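Local coordinates for actin-related protein 8 (Homo sapiens, PDB 4FO0) that binds ATP with only low basal ATPase activity, does not polymerize, and serves as a proposed core subunit of the INO80 chromatin-remodelling complex, at residues A[11-23]-A[195-207]. Sequence-based numbering, arbitrary orientation.
Sequences QIQSNFIIVIHPG and DLKYYRCILLIPD. With ATP (adenosine-5'-triphosphate), chain C.
Phe16, Ile18 and Ile20 alternate with Arg200, Ile202 and Leu204 in a ladder of five backbone hydrogen bonds, from Arg200 N to Phe16 O (2.9 Å) through to Leu204 N to Ile20 O (3.0 Å). Strands 17-21 and 200-205 thus run parallel in the central sheet of an actin-type nucleotide-binding fold, a worked example of how such folds carry a phosphate loop on a buried strand.

Packing is dense along both faces. On one, Ile17 CG2 meets Ile202 CG1 at 3.6 Å, beneath helix 553-563; on the other, Cys201 SG, anti to its own N (chi1 173°), lies on the side from which Ile20 CD1 reaches it. Nearer the nucleotide, Leu204 CD2 sits over a face of the His21 ring, 3.6 Å from its centroid in a CH-pi contact, while His21 NE2 bonds to Glu235. At the far end the buried Tyr199 ring takes Phe16 CD1 over one face, planes 45° apart, and its OH bonds to Arg31. A phenylalanine in place of Tyr199 would probably leave Arg31 without that hydroxyl partner.

The solvent side, at Phe16 and Arg200, is looser. One water donates to Phe16 O, which already accepts Arg200 N, and accepts from Arg200 NE at 2.8 Å, while Trp571 makes a cation-pi contact with the guanidinium.

Apolar burial and a regular ladder of backbone bonds therefore hold the strand leading into Gly23 of the ATP pocket, whereas an aromatic pair with polar and water-mediated contacts finishes its outer end.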
loop_
_atom_site.group_PDB
_atom_site.type_symbol
_atom_site.label_atom_id
_atom_site.label_comp_id
_atom_site.label_asym_id
_atom_site.label_seq_id
_atom_site.Cartn_x
_atom_site.Cartn_y
_atom_site.Cartn_z
ATOM N N GLN A 11 -6.890 -6.576 31.070
ATOM C CA GLN A 11 -6.536 -5.618 32.101
ATOM C C GLN A 11 -5.085 -5.172 32.018
ATOM O O GLN A 11 -4.669 -4.249 32.725
ATOM C CB GLN A 11 -6.859 -6.176 33.476
ATOM C CG GLN A 11 -8.334 -6.429 33.679
ATOM C CD GLN A 11 -8.584 -7.504 34.715
ATOM O OE1 GLN A 11 -7.939 -7.527 35.770
ATOM N NE2 GLN A 11 -9.508 -8.416 34.415
ATOM N N ILE A 12 -4.313 -5.810 31.148
ATOM C CA ILE A 12 -2.941 -5.364 30.929
ATOM C C ILE A 12 -2.901 -4.013 30.204
ATOM O O ILE A 12 -3.875 -3.620 29.553
ATOM C CB ILE A 12 -2.118 -6.414 30.172
ATOM C CG1 ILE A 12 -2.821 -6.813 28.884
ATOM C CG2 ILE A 12 -1.915 -7.657 31.034
ATOM C CD1 ILE A 12 -1.965 -7.683 28.000
ATOM N N GLN A 13 -1.777 -3.307 30.339
ATOM C CA GLN A 13 -1.579 -1.996 29.725
ATOM C C GLN A 13 -1.846 -1.942 28.224
ATOM O O GLN A 13 -2.516 -1.032 27.734
ATOM C CB GLN A 13 -0.150 -1.534 29.940
ATOM C CG GLN A 13 0.124 -0.913 31.270
ATOM C CD GLN A 13 1.515 -0.323 31.316
ATOM O OE1 GLN A 13 1.858 0.561 30.516
ATOM N NE2 GLN A 13 2.336 -0.825 32.237
ATOM N N SER A 14 -1.296 -2.899 27.486
ATOM C CA SER A 14 -1.396 -2.864 26.036
ATOM C C SER A 14 -2.820 -3.104 25.528
ATOM O O SER A 14 -3.066 -3.077 24.325
ATOM C CB SER A 14 -0.415 -3.850 25.401
ATOM O OG SER A 14 -0.671 -5.177 25.819
ATOM N N ASN A 15 -3.750 -3.357 26.443
ATOM C CA ASN A 15 -5.140 -3.528 26.058
ATOM C C ASN A 15 -5.785 -2.166 25.902
ATOM O O ASN A 15 -6.858 -2.042 25.318
ATOM C CB ASN A 15 -5.915 -4.363 27.080
ATOM C CG ASN A 15 -7.334 -4.724 26.597
ATOM O OD1 ASN A 15 -7.500 -5.433 25.600
ATOM N ND2 ASN A 15 -8.356 -4.250 27.317
ATOM N N PHE A 16 -5.105 -1.145 26.415
ATOM C CA PHE A 16 -5.621 0.214 26.394
ATOM C C PHE A 16 -4.825 1.127 25.484
ATOM O O PHE A 16 -4.934 2.351 25.546
ATOM C CB PHE A 16 -5.703 0.755 27.812
ATOM C CG PHE A 16 -6.727 0.056 28.617
ATOM C CD1 PHE A 16 -8.054 0.449 28.548
ATOM C CD2 PHE A 16 -6.389 -1.054 29.377
ATOM C CE1 PHE A 16 -9.018 -0.228 29.260
ATOM C CE2 PHE A 16 -7.346 -1.733 30.090
ATOM C CZ PHE A 16 -8.667 -1.322 30.031
ATOM N N ILE A 17 -4.037 0.513 24.618
ATOM C CA ILE A 17 -3.311 1.260 23.622
ATOM C C ILE A 17 -3.786 0.874 22.229
ATOM O O ILE A 17 -3.666 -0.288 21.826
ATOM C CB ILE A 17 -1.827 1.022 23.787
ATOM C CG1 ILE A 17 -1.382 1.633 25.123
ATOM C CG2 ILE A 17 -1.072 1.595 22.599
ATOM C CD1 ILE A 17 0.023 1.291 25.512
ATOM N N ILE A 18 -4.364 1.835 21.510
ATOM C CA ILE A 18 -4.793 1.595 20.127
ATOM C C ILE A 18 -3.673 1.905 19.137
ATOM O O ILE A 18 -3.101 3.001 19.156
ATOM C CB ILE A 18 -5.995 2.444 19.727
ATOM C CG1 ILE A 18 -7.200 2.144 20.616
ATOM C CG2 ILE A 18 -6.355 2.163 18.286
ATOM C CD1 ILE A 18 -7.663 0.736 20.512
ATOM N N VAL A 19 -3.344 0.934 18.288
ATOM C CA VAL A 19 -2.308 1.138 17.279
ATOM C C VAL A 19 -2.931 1.395 15.911
ATOM O O VAL A 19 -3.742 0.600 15.421
ATOM C CB VAL A 19 -1.326 -0.040 17.230
ATOM C CG1 VAL A 19 -0.319 0.138 16.103
ATOM C CG2 VAL A 19 -0.610 -0.165 18.567
ATOM N N ILE A 20 -2.563 2.524 15.310
ATOM C CA ILE A 20 -3.195 2.964 14.068
ATOM C C ILE A 20 -2.223 3.123 12.906
ATOM O O ILE A 20 -1.308 3.958 12.937
ATOM C CB ILE A 20 -3.943 4.273 14.267
ATOM C CG1 ILE A 20 -4.862 4.158 15.483
ATOM C CG2 ILE A 20 -4.727 4.638 12.998
ATOM C CD1 ILE A 20 -5.553 5.454 15.852
ATOM N N HIS A 21 -2.429 2.312 11.876
ATOM C CA HIS A 21 -1.597 2.383 10.688
ATOM C C HIS A 21 -2.451 2.669 9.467
ATOM O O HIS A 21 -3.020 1.757 8.863
ATOM C CB HIS A 21 -0.856 1.078 10.471
ATOM C CG HIS A 21 0.186 1.162 9.408
ATOM N ND1 HIS A 21 0.806 0.046 8.881
ATOM C CD2 HIS A 21 0.723 2.229 8.769
ATOM C CE1 HIS A 21 1.683 0.426 7.970
ATOM N NE2 HIS A 21 1.650 1.745 7.878
ATOM N N PRO A 22 -2.539 3.943 9.099
ATOM C CA PRO A 22 -3.303 4.393 7.928
ATOM C C PRO A 22 -2.590 3.995 6.637
ATOM O O PRO A 22 -1.376 3.836 6.629
ATOM C CB PRO A 22 -3.290 5.916 8.067
ATOM C CG PRO A 22 -2.665 6.208 9.423
ATOM C CD PRO A 22 -1.809 5.042 9.745
ATOM N N GLY A 23 -3.352 3.826 5.564
ATOM C CA GLY A 23 -2.800 3.547 4.247
ATOM C C GLY A 23 -3.680 4.194 3.186
ATOM O O GLY A 23 -4.824 4.585 3.459
ATOM N N ASP A 195 -15.378 6.291 25.700
ATOM C CA ASP A 195 -14.358 5.634 26.526
ATOM C C ASP A 195 -12.924 5.921 26.137
ATOM O O ASP A 195 -12.005 5.475 26.822
ATOM C CB ASP A 195 -14.541 4.119 26.536
ATOM C CG ASP A 195 -15.792 3.694 27.265
ATOM O OD1 ASP A 195 -16.440 4.570 27.883
ATOM O OD2 ASP A 195 -16.124 2.486 27.220
ATOM N N LEU A 196 -12.715 6.641 25.042
ATOM C CA LEU A 196 -11.355 6.808 24.548
ATOM C C LEU A 196 -10.448 7.510 25.559
ATOM O O LEU A 196 -9.223 7.400 25.481
ATOM C CB LEU A 196 -11.338 7.490 23.175
ATOM C CG LEU A 196 -11.845 6.565 22.057
ATOM C CD1 LEU A 196 -11.871 7.253 20.710
ATOM C CD2 LEU A 196 -11.008 5.302 21.970
ATOM N N LYS A 197 -11.052 8.207 26.514
ATOM C CA LYS A 197 -10.294 8.865 27.579
ATOM C C LYS A 197 -9.425 7.897 28.387
ATOM O O LYS A 197 -8.436 8.312 28.996
ATOM C CB LYS A 197 -11.232 9.624 28.516
ATOM C CG LYS A 197 -12.286 8.765 29.183
ATOM C CD LYS A 197 -13.300 9.653 29.894
ATOM C CE LYS A 197 -14.465 8.861 30.469
ATOM N NZ LYS A 197 -15.649 9.737 30.723
ATOM N N TYR A 198 -9.789 6.617 28.390
ATOM C CA TYR A 198 -9.001 5.602 29.082
ATOM C C TYR A 198 -7.971 4.969 28.162
ATOM O O TYR A 198 -7.224 4.086 28.579
ATOM C CB TYR A 198 -9.893 4.494 29.644
ATOM C CG TYR A 198 -11.090 4.987 30.423
ATOM C CD1 TYR A 198 -10.959 5.976 31.392
ATOM C CD2 TYR A 198 -12.359 4.469 30.182
ATOM C CE1 TYR A 198 -12.064 6.431 32.110
ATOM C CE2 TYR A 198 -13.468 4.916 30.893
ATOM C CZ TYR A 198 -13.315 5.896 31.856
ATOM O OH TYR A 198 -14.415 6.345 32.557
ATOM N N TYR A 199 -7.930 5.409 26.908
ATOM C CA TYR A 199 -6.991 4.839 25.945
ATOM C C TYR A 199 -5.895 5.796 25.519
ATOM O O TYR A 199 -6.040 7.017 25.583
ATOM C CB TYR A 199 -7.718 4.345 24.702
ATOM C CG TYR A 199 -8.528 3.110 24.941
ATOM C CD1 TYR A 199 -8.043 1.859 24.582
ATOM C CD2 TYR A 199 -9.776 3.189 25.536
ATOM C CE1 TYR A 199 -8.796 0.713 24.800
ATOM C CE2 TYR A 199 -10.526 2.059 25.763
ATOM C CZ TYR A 199 -10.045 0.818 25.400
ATOM O OH TYR A 199 -10.819 -0.314 25.636
ATOM N N ARG A 200 -4.796 5.206 25.077
ATOM C CA ARG A 200 -3.733 5.921 24.416
ATOM C C ARG A 200 -3.585 5.371 23.008
ATOM O O ARG A 200 -4.086 4.288 22.686
ATOM C CB ARG A 200 -2.422 5.767 25.173
ATOM C CG ARG A 200 -2.314 6.706 26.346
ATOM C CD ARG A 200 -1.071 6.405 27.150
ATOM N NE ARG A 200 -1.077 5.019 27.598
ATOM C CZ ARG A 200 -0.083 4.450 28.266
ATOM N NH1 ARG A 200 0.995 5.160 28.566
ATOM N NH2 ARG A 200 -0.171 3.179 28.630
ATOM N N CYS A 201 -2.868 6.119 22.182
ATOM C CA CYS A 201 -2.762 5.816 20.769
ATOM C C CYS A 201 -1.326 5.792 20.243
ATOM O O CYS A 201 -0.526 6.683 20.516
ATOM C CB CYS A 201 -3.561 6.850 19.983
ATOM S SG CYS A 201 -3.356 6.705 18.210
ATOM N N ILE A 202 -1.005 4.768 19.472
ATOM C CA ILE A 202 0.213 4.800 18.691
ATOM C C ILE A 202 -0.138 5.038 17.228
ATOM O O ILE A 202 -0.796 4.208 16.595
ATOM C CB ILE A 202 0.960 3.491 18.801
ATOM C CG1 ILE A 202 1.239 3.175 20.284
ATOM C CG2 ILE A 202 2.206 3.549 17.926
ATOM C CD1 ILE A 202 2.702 3.116 20.650
ATOM N N LEU A 203 0.294 6.180 16.706
ATOM C CA LEU A 203 0.055 6.544 15.318
ATOM C C LEU A 203 1.293 6.353 14.441
ATOM O O LEU A 203 2.320 7.010 14.634
ATOM C CB LEU A 203 -0.406 8.000 15.218
ATOM C CG LEU A 203 -0.659 8.539 13.796
ATOM C CD1 LEU A 203 -1.716 7.716 13.063
ATOM C CD2 LEU A 203 -1.078 9.996 13.813
ATOM N N LEU A 204 1.191 5.460 13.464
ATOM C CA LEU A 204 2.271 5.280 12.503
ATOM C C LEU A 204 2.138 6.305 11.395
ATOM O O LEU A 204 1.040 6.546 10.889
ATOM C CB LEU A 204 2.200 3.901 11.886
ATOM C CG LEU A 204 2.959 2.787 12.574
ATOM C CD1 LEU A 204 2.502 2.633 14.014
ATOM C CD2 LEU A 204 2.738 1.517 11.770
ATOM N N ILE A 205 3.257 6.900 11.007
ATOM C CA ILE A 205 3.249 7.897 9.955
ATOM C C ILE A 205 4.290 7.555 8.900
ATOM O O ILE A 205 5.216 6.790 9.156
ATOM C CB ILE A 205 3.525 9.301 10.505
ATOM C CG1 ILE A 205 4.965 9.415 11.006
ATOM C CG2 ILE A 205 2.575 9.624 11.611
ATOM C CD1 ILE A 205 5.329 10.808 11.409
ATOM N N PRO A 206 4.142 8.133 7.706
ATOM C CA PRO A 206 5.085 7.853 6.621
ATOM C C PRO A 206 6.505 8.221 7.027
ATOM O O PRO A 206 6.725 9.087 7.869
ATOM C CB PRO A 206 4.625 8.783 5.496
ATOM C CG PRO A 206 3.193 9.166 5.850
ATOM C CD PRO A 206 3.147 9.162 7.351
ATOM N N ASP A 207 7.462 7.551 6.407
ATOM C CA ASP A 207 8.872 7.825 6.614
ATOM C C ASP A 207 9.221 9.287 6.294
ATOM O O ASP A 207 9.831 9.981 7.109
ATOM C CB ASP A 207 9.671 6.869 5.735
ATOM C CG ASP A 207 11.093 6.735 6.178
ATOM O OD1 ASP A 207 11.325 6.746 7.406
ATOM O OD2 ASP A 207 11.973 6.626 5.297
HETATM P PG ATP C . 0.114 2.752 0.625
HETATM O O1G ATP C . 1.139 2.100 1.513
HETATM O O2G ATP C . -0.572 3.961 1.212
HETATM O O3G ATP C . 0.534 2.950 -0.816
HETATM P PB ATP C . -1.567 0.606 1.633
HETATM O O1B ATP C . -3.067 0.658 1.527
HETATM O O2B ATP C . -0.821 0.686 2.957
HETATM O O3B ATP C . -1.054 1.661 0.533
HETATM P PA ATP C . -0.967 -2.176 1.429
HETATM O O1A ATP C . -2.315 -2.540 1.995
HETATM O O2A ATP C . 0.304 -2.360 2.219
HETATM O O3A ATP C . -1.072 -0.696 0.835
HETATM O "O5'" ATP C . -0.807 -2.986 0.062
HETATM C "C5'" ATP C . -1.888 -2.934 -0.855
HETATM C "C4'" ATP C . -1.425 -3.521 -2.165
HETATM O "O4'" ATP C . -0.999 -4.851 -1.911
HETATM C "C3'" ATP C . -2.533 -3.608 -3.200
HETATM O "O3'" ATP C . -2.073 -3.069 -4.444
HETATM C "C2'" ATP C . -2.793 -5.088 -3.337
HETATM O "O2'" ATP C . -3.198 -5.463 -4.645
HETATM C "C1'" ATP C . -1.429 -5.642 -3.012
HETATM N N9 ATP C . -1.502 -7.080 -2.718
HETATM C C8 ATP C . -2.134 -7.647 -1.681
HETATM N N7 ATP C . -2.008 -8.995 -1.725
HETATM C C5 ATP C . -1.282 -9.296 -2.808
HETATM C C6 ATP C . -0.795 -10.532 -3.440
HETATM N N6 ATP C . -1.076 -11.733 -2.874
HETATM N N1 ATP C . -0.068 -10.409 -4.582
HETATM C C2 ATP C . 0.208 -9.214 -5.140
HETATM N N3 ATP C . -0.219 -8.045 -4.615
HETATM C C4 ATP C . -0.950 -8.027 -3.470
HETATM O O HOH W 1 -3.451 3.542 27.785
#